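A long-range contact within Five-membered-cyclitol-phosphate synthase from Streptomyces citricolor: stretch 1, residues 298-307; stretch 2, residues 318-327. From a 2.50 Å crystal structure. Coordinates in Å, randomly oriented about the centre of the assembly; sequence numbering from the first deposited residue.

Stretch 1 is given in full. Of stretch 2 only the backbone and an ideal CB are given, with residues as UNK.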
ATOM      1  N   GLY B 298     -10.506 -11.542 -21.662  1.00 30.42           N
ATOM      2  CA  GLY B 298     -10.002 -10.342 -22.362  1.00 31.16           C
ATOM      3  C   GLY B 298      -9.011 -10.649 -23.461  1.00 31.00           C
ATOM      4  O   GLY B 298      -8.817  -9.779 -24.326  1.00 31.45           O
ATOM      5  N   VAL B 299      -8.399 -11.838 -23.449  1.00 30.85           N
ATOM      6  CA  VAL B 299      -7.402 -12.220 -24.500  1.00 30.75           C
ATOM      7  C   VAL B 299      -7.983 -13.361 -25.352  1.00 30.64           C
ATOM      8  O   VAL B 299      -7.789 -13.362 -26.561  1.00 30.55           O
ATOM      9  CB  VAL B 299      -6.062 -12.519 -23.816  1.00 31.01           C
ATOM     10  CG1 VAL B 299      -5.280 -13.602 -24.517  1.00 31.61           C
ATOM     11  CG2 VAL B 299      -5.242 -11.245 -23.636  1.00 31.21           C
ATOM     12  N   ILE B 300      -8.763 -14.242 -24.754  1.00 30.73           N
ATOM     13  CA  ILE B 300      -9.425 -15.335 -25.492  1.00 31.88           C
ATOM     14  C   ILE B 300     -10.259 -14.660 -26.583  1.00 33.74           C
ATOM     15  O   ILE B 300     -10.073 -14.970 -27.761  1.00 35.39           O
ATOM     16  CB  ILE B 300     -10.203 -16.268 -24.555  1.00 31.43           C
ATOM     17  CG1 ILE B 300      -9.239 -16.952 -23.588  1.00 31.72           C
ATOM     18  CG2 ILE B 300     -10.963 -17.313 -25.341  1.00 31.67           C
ATOM     19  CD1 ILE B 300      -9.914 -17.752 -22.483  1.00 32.08           C
ATOM     20  N   ILE B 301     -11.087 -13.682 -26.251  1.00 35.15           N
ATOM     21  CA  ILE B 301     -11.978 -13.057 -27.280  1.00 36.29           C
ATOM     22  C   ILE B 301     -11.184 -12.590 -28.507  1.00 37.09           C
ATOM     23  O   ILE B 301     -11.744 -12.608 -29.563  1.00 37.93           O
ATOM     24  CB  ILE B 301     -12.788 -11.898 -26.692  1.00 36.00           C
ATOM     25  CG1 ILE B 301     -13.984 -11.595 -27.587  1.00 35.71           C
ATOM     26  CG2 ILE B 301     -11.871 -10.691 -26.471  1.00 36.22           C
ATOM     27  CD1 ILE B 301     -14.853 -12.778 -27.828  1.00 35.74           C
ATOM     28  N   ASP B 302      -9.949 -12.126 -28.346  1.00 38.69           N
ATOM     29  CA  ASP B 302      -8.988 -11.812 -29.434  1.00 40.05           C
ATOM     30  C   ASP B 302      -8.676 -13.126 -30.197  1.00 39.87           C
ATOM     31  O   ASP B 302      -9.084 -13.238 -31.346  1.00 39.08           O
ATOM     32  CB  ASP B 302      -7.740 -11.164 -28.807  1.00 41.63           C
ATOM     33  CG  ASP B 302      -7.685  -9.653 -28.920  1.00 45.25           C
ATOM     34  OD1 ASP B 302      -7.249  -9.196 -29.974  1.00 50.91           O
ATOM     35  OD2 ASP B 302      -8.050  -8.926 -27.952  1.00 48.98           O
ATOM     36  N   LEU B 303      -8.062 -14.120 -29.537  1.00 39.00           N
ATOM     37  CA  LEU B 303      -7.567 -15.366 -30.178  1.00 39.67           C
ATOM     38  C   LEU B 303      -8.712 -16.119 -30.884  1.00 38.82           C
ATOM     39  O   LEU B 303      -8.478 -16.596 -31.995  1.00 38.60           O
ATOM     40  CB  LEU B 303      -6.891 -16.265 -29.127  1.00 39.68           C
ATOM     41  CG  LEU B 303      -5.634 -15.702 -28.477  1.00 39.13           C
ATOM     42  CD1 LEU B 303      -5.043 -16.731 -27.549  1.00 39.48           C
ATOM     43  CD2 LEU B 303      -4.606 -15.278 -29.503  1.00 39.73           C
ATOM     44  N   ILE B 304      -9.879 -16.285 -30.265  1.00 37.91           N
ATOM     45  CA  ILE B 304     -10.948 -17.109 -30.902  1.00 39.69           C
ATOM     46  C   ILE B 304     -11.423 -16.416 -32.173  1.00 41.20           C
ATOM     47  O   ILE B 304     -11.840 -17.119 -33.105  1.00 42.53           O
ATOM     48  CB  ILE B 304     -12.142 -17.445 -30.003  1.00 39.35           C
ATOM     49  CG1 ILE B 304     -12.795 -16.184 -29.444  1.00 40.16           C
ATOM     50  CG2 ILE B 304     -11.739 -18.441 -28.934  1.00 38.48           C
ATOM     51  CD1 ILE B 304     -13.896 -16.479 -28.470  1.00 40.83           C
ATOM     52  N   ARG B 305     -11.398 -15.089 -32.215  1.00 42.69           N
ATOM     53  CA  ARG B 305     -11.847 -14.367 -33.427  1.00 44.13           C
ATOM     54  C   ARG B 305     -10.702 -14.435 -34.441  1.00 44.33           C
ATOM     55  O   ARG B 305     -11.007 -14.493 -35.668  1.00 44.97           O
ATOM     56  CB  ARG B 305     -12.242 -12.915 -33.156  1.00 44.41           C
ATOM     57  CG  ARG B 305     -13.585 -12.702 -32.472  1.00 45.29           C
ATOM     58  CD  ARG B 305     -13.493 -11.658 -31.363  1.00 44.71           C
ATOM     59  NE  ARG B 305     -13.551 -10.251 -31.715  1.00 45.43           N
ATOM     60  CZ  ARG B 305     -12.974  -9.248 -31.032  1.00 44.84           C
ATOM     61  NH1 ARG B 305     -12.256  -9.444 -29.945  1.00 44.43           N
ATOM     62  NH2 ARG B 305     -13.123  -8.014 -31.432  1.00 45.56           N
ATOM     63  N   ILE B 306      -9.442 -14.413 -33.980  1.00 42.57           N
ATOM     64  CA  ILE B 306      -8.300 -14.507 -34.923  1.00 41.82           C
ATOM     65  C   ILE B 306      -8.444 -15.849 -35.620  1.00 41.08           C
ATOM     66  O   ILE B 306      -8.351 -15.889 -36.859  1.00 41.65           O
ATOM     67  CB  ILE B 306      -6.936 -14.320 -34.261  1.00 41.66           C
ATOM     68  CG1 ILE B 306      -6.781 -12.970 -33.572  1.00 42.57           C
ATOM     69  CG2 ILE B 306      -5.855 -14.483 -35.311  1.00 43.39           C
ATOM     70  CD1 ILE B 306      -5.605 -12.936 -32.602  1.00 42.88           C
ATOM     71  N   ALA B 307      -8.767 -16.867 -34.824  1.00 40.79           N
ATOM     72  CA  ALA B 307      -9.008 -18.273 -35.219  1.00 39.71           C
ATOM     73  C   ALA B 307     -10.091 -18.347 -36.291  1.00 39.96           C
ATOM     74  O   ALA B 307      -9.771 -18.747 -37.429  1.00 40.97           O
ATOM     75  CB  ALA B 307      -9.403 -19.071 -33.998  1.00 39.63           C
ATOM     76  N   UNK B 318      -0.276 -20.846 -37.889  1.00 44.12           N
ATOM     77  CA  UNK B 318      -0.198 -19.806 -36.841  1.00 44.64           C
ATOM     78  C   UNK B 318      -0.466 -18.432 -37.480  1.00 43.96           C
ATOM     79  O   UNK B 318       0.039 -18.156 -38.585  1.00 42.68           O
ATOM     80  CB  UNK B 318       1.167 -19.823 -36.151  1.00 44.64           C
ATOM     81  N   UNK B 319      -1.270 -17.598 -36.816  1.00 42.92           N
ATOM     82  CA  UNK B 319      -1.456 -16.185 -37.230  1.00 42.72           C
ATOM     83  C   UNK B 319      -0.542 -15.314 -36.370  1.00 41.56           C
ATOM     84  O   UNK B 319      -0.521 -15.499 -35.117  1.00 41.68           O
ATOM     85  CB  UNK B 319      -2.914 -15.744 -37.089  1.00 42.72           C
ATOM     86  N   UNK B 320       0.169 -14.391 -37.013  1.00 39.71           N
ATOM     87  CA  UNK B 320       1.037 -13.440 -36.297  1.00 38.82           C
ATOM     88  C   UNK B 320       0.171 -12.439 -35.489  1.00 38.17           C
ATOM     89  O   UNK B 320       0.673 -11.880 -34.519  1.00 38.33           O
ATOM     90  CB  UNK B 320       1.940 -12.695 -37.282  1.00 38.82           C
ATOM     91  N   UNK B 321      -1.114 -12.270 -35.798  1.00 37.43           N
ATOM     92  CA  UNK B 321      -1.994 -11.363 -35.032  1.00 37.15           C
ATOM     93  C   UNK B 321      -2.117 -11.859 -33.596  1.00 36.24           C
ATOM     94  O   UNK B 321      -2.642 -11.138 -32.774  1.00 35.19           O
ATOM     95  CB  UNK B 321      -3.377 -11.263 -35.678  1.00 37.15           C
ATOM     96  N   UNK B 322      -1.758 -13.109 -33.313  1.00 36.53           N
ATOM     97  CA  UNK B 322      -1.991 -13.720 -31.983  1.00 35.45           C
ATOM     98  C   UNK B 322      -0.815 -13.425 -31.066  1.00 34.90           C
ATOM     99  O   UNK B 322      -0.909 -13.767 -29.880  1.00 34.49           O
ATOM    100  CB  UNK B 322      -2.200 -15.231 -32.100  1.00 35.45           C
ATOM    101  N   UNK B 323       0.248 -12.816 -31.574  1.00 35.03           N
ATOM    102  CA  UNK B 323       1.568 -12.863 -30.877  1.00 35.54           C
ATOM    103  C   UNK B 323       1.489 -12.070 -29.564  1.00 36.86           C
ATOM    104  O   UNK B 323       1.937 -12.567 -28.497  1.00 37.94           O
ATOM    105  CB  UNK B 323       2.677 -12.297 -31.766  1.00 35.54           C
ATOM    106  N   UNK B 324       0.931 -10.877 -29.573  1.00 39.61           N
ATOM    107  CA  UNK B 324       1.036 -10.011 -28.371  1.00 41.46           C
ATOM    108  C   UNK B 324       0.255 -10.617 -27.199  1.00 41.20           C
ATOM    109  O   UNK B 324       0.569 -10.218 -26.054  1.00 40.22           O
ATOM    110  CB  UNK B 324       0.514  -8.605 -28.672  1.00 41.46           C
ATOM    111  N   UNK B 325      -0.697 -11.536 -27.444  1.00 39.86           N
ATOM    112  CA  UNK B 325      -1.545 -12.069 -26.340  1.00 39.75           C
ATOM    113  C   UNK B 325      -1.143 -13.507 -25.953  1.00 39.37           C
ATOM    114  O   UNK B 325      -1.936 -14.167 -25.239  1.00 38.07           O
ATOM    115  CB  UNK B 325      -3.019 -12.045 -26.749  1.00 39.75           C
ATOM    116  N   UNK B 326       0.060 -13.954 -26.340  1.00 39.51           N
ATOM    117  CA  UNK B 326       0.556 -15.332 -26.068  1.00 39.21           C
ATOM    118  C   UNK B 326       1.916 -15.226 -25.385  1.00 40.62           C
ATOM    119  O   UNK B 326       2.721 -14.356 -25.809  1.00 41.35           O
ATOM    120  CB  UNK B 326       0.663 -16.156 -27.353  1.00 39.21           C
ATOM    121  N   UNK B 327       2.198 -16.110 -24.418  1.00 41.74           N
ATOM    122  CA  UNK B 327       3.571 -16.245 -23.849  1.00 43.59           C
ATOM    123  C   UNK B 327       4.487 -16.989 -24.836  1.00 42.82           C
ATOM    124  O   UNK B 327       5.641 -16.575 -24.945  1.00 42.85           O
ATOM    125  CB  UNK B 327       3.533 -16.989 -22.512  1.00 43.59           C
TER

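Stretch 1 is helical and offers stretch 2 an aliphatic row, Val-299, Leu-303 and Ile-306, with Asp-302 beside it but making no contact within 4.5 Å; the two backbones approach to 6.1 Å between CA atoms at Val-299 and position 325, and again at Leu-303 and position 322.

Position 318, with no atom of stretch 1 within 5.5 Å of its ideal CB, is little restricted by this contact; it is Phe-318.

At 319 the CA-to-CB bond points toward the helix, and the ideal CB lies 3.7 Å from Ile-306 CG2. A small residue fits, and one able to accept a bond from the backbone of the following turn would do more. The residue is Ser-319. With chi1 at 174° (t), its OG sits 3.7 Å from Ile-306 CG2, a van der Waals contact, and accepts a hydrogen bond from the N of position 321 at 3.2 Å.

Position 320 opens a 3-10 segment with its CB pointing away, so many side chains would suit; it is Ala-320.

Position 321 points toward the helix, its ideal CB 4.1 Å from Ile-306 CG2. Small or modest apolar residues are reasonable. Ala-321 packs its CB against that methyl, while its O lies 3.5 Å from Ile-306 CD1.

At 322 the CB points sideways, yet its ideal position is 3.5 Å from Leu-303 CD2 and 4.1 Å from Ile-306 CD1. With two methyls already this near, a small apolar side chain is the simplest choice. Ala-322 places its CB 3.6 Å from Leu-303 CD2, and its CA 3.7 Å from Ile-306 CD1.

Position 323 points away and 324 is out of reach, so neither is specified by stretch 1. They are Val-323 and Lys-324, the latter's NZ bonded elsewhere in the structure.

Position 325 points toward the helix: its ideal CB is 3.5 Å from Val-299 CG1 and 4.5 Å from Leu-303 CD2. Compact aliphatic groups such as valine or isoleucine suit this surface. Val-325, chi1 -61° (m), has the largest covered area of either stretch, 80 Å². Its CG2 comes within 3.2 Å of Leu-303 CD2, a tight approach, and its CB lies 3.5 Å from Val-299 CG1.

At 326 the CB points sideways and no atom of stretch 1 lies within 5.5 Å of the ideal CB, so a side chain must be long to reach back; near Leu-303 an apolar one would suit. Leu-326 does so, its CD2 3.9 Å from Leu-303 CD1.

Position 327, out of reach, is Lys-327.

No hydrogen bond crosses; the contact is van der Waals packing, mostly between apolar side chains.

Stretch 2 318-327: FSAAAVKVLK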
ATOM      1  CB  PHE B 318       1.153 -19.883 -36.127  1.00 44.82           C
ATOM      2  CG  PHE B 318       1.228 -18.888 -35.005  1.00 43.91           C
ATOM      3  CD1 PHE B 318       0.467 -19.064 -33.867  1.00 43.34           C
ATOM      4  CD2 PHE B 318       1.991 -17.736 -35.135  1.00 44.52           C
ATOM      5  CE1 PHE B 318       0.516 -18.121 -32.849  1.00 44.49           C
ATOM      6  CE2 PHE B 318       2.023 -16.785 -34.126  1.00 44.19           C
ATOM      7  CZ  PHE B 318       1.308 -16.992 -32.974  1.00 44.08           C
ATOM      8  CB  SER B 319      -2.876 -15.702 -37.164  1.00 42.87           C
ATOM      9  OG  SER B 319      -2.902 -14.307 -37.450  1.00 43.05           O
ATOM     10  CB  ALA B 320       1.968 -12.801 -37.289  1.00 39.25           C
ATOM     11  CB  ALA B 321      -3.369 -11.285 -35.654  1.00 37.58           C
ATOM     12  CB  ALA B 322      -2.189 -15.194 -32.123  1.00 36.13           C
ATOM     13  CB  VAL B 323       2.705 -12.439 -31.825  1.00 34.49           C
ATOM     14  CG1 VAL B 323       4.010 -12.173 -31.106  1.00 34.31           C
ATOM     15  CG2 VAL B 323       2.910 -13.465 -32.910  1.00 34.23           C
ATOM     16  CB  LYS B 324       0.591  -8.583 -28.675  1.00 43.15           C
ATOM     17  CG  LYS B 324       1.620  -7.792 -29.465  1.00 46.15           C
ATOM     18  CD  LYS B 324       1.620  -6.285 -29.207  1.00 48.35           C
ATOM     19  CE  LYS B 324       2.916  -5.651 -29.700  1.00 50.44           C
ATOM     20  NZ  LYS B 324       2.789  -4.205 -30.018  1.00 49.69           N
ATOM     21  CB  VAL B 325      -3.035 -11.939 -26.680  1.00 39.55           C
ATOM     22  CG1 VAL B 325      -3.433 -10.492 -26.868  1.00 39.47           C
ATOM     23  CG2 VAL B 325      -3.413 -12.755 -27.888  1.00 40.27           C
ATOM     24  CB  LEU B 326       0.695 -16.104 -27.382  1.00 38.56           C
ATOM     25  CG  LEU B 326      -0.594 -16.645 -27.987  1.00 38.22           C
ATOM     26  CD1 LEU B 326      -0.329 -17.293 -29.325  1.00 38.65           C
ATOM     27  CD2 LEU B 326      -1.297 -17.618 -27.075  1.00 37.83           C
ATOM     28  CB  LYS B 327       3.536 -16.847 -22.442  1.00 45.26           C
ATOM     29  CG  LYS B 327       2.806 -15.965 -21.444  1.00 49.06           C
ATOM     30  CD  LYS B 327       3.523 -15.630 -20.153  1.00 52.85           C
ATOM     31  CE  LYS B 327       2.916 -16.329 -18.958  1.00 55.07           C
ATOM     32  NZ  LYS B 327       3.217 -17.776 -19.000  1.00 58.84           N
TER
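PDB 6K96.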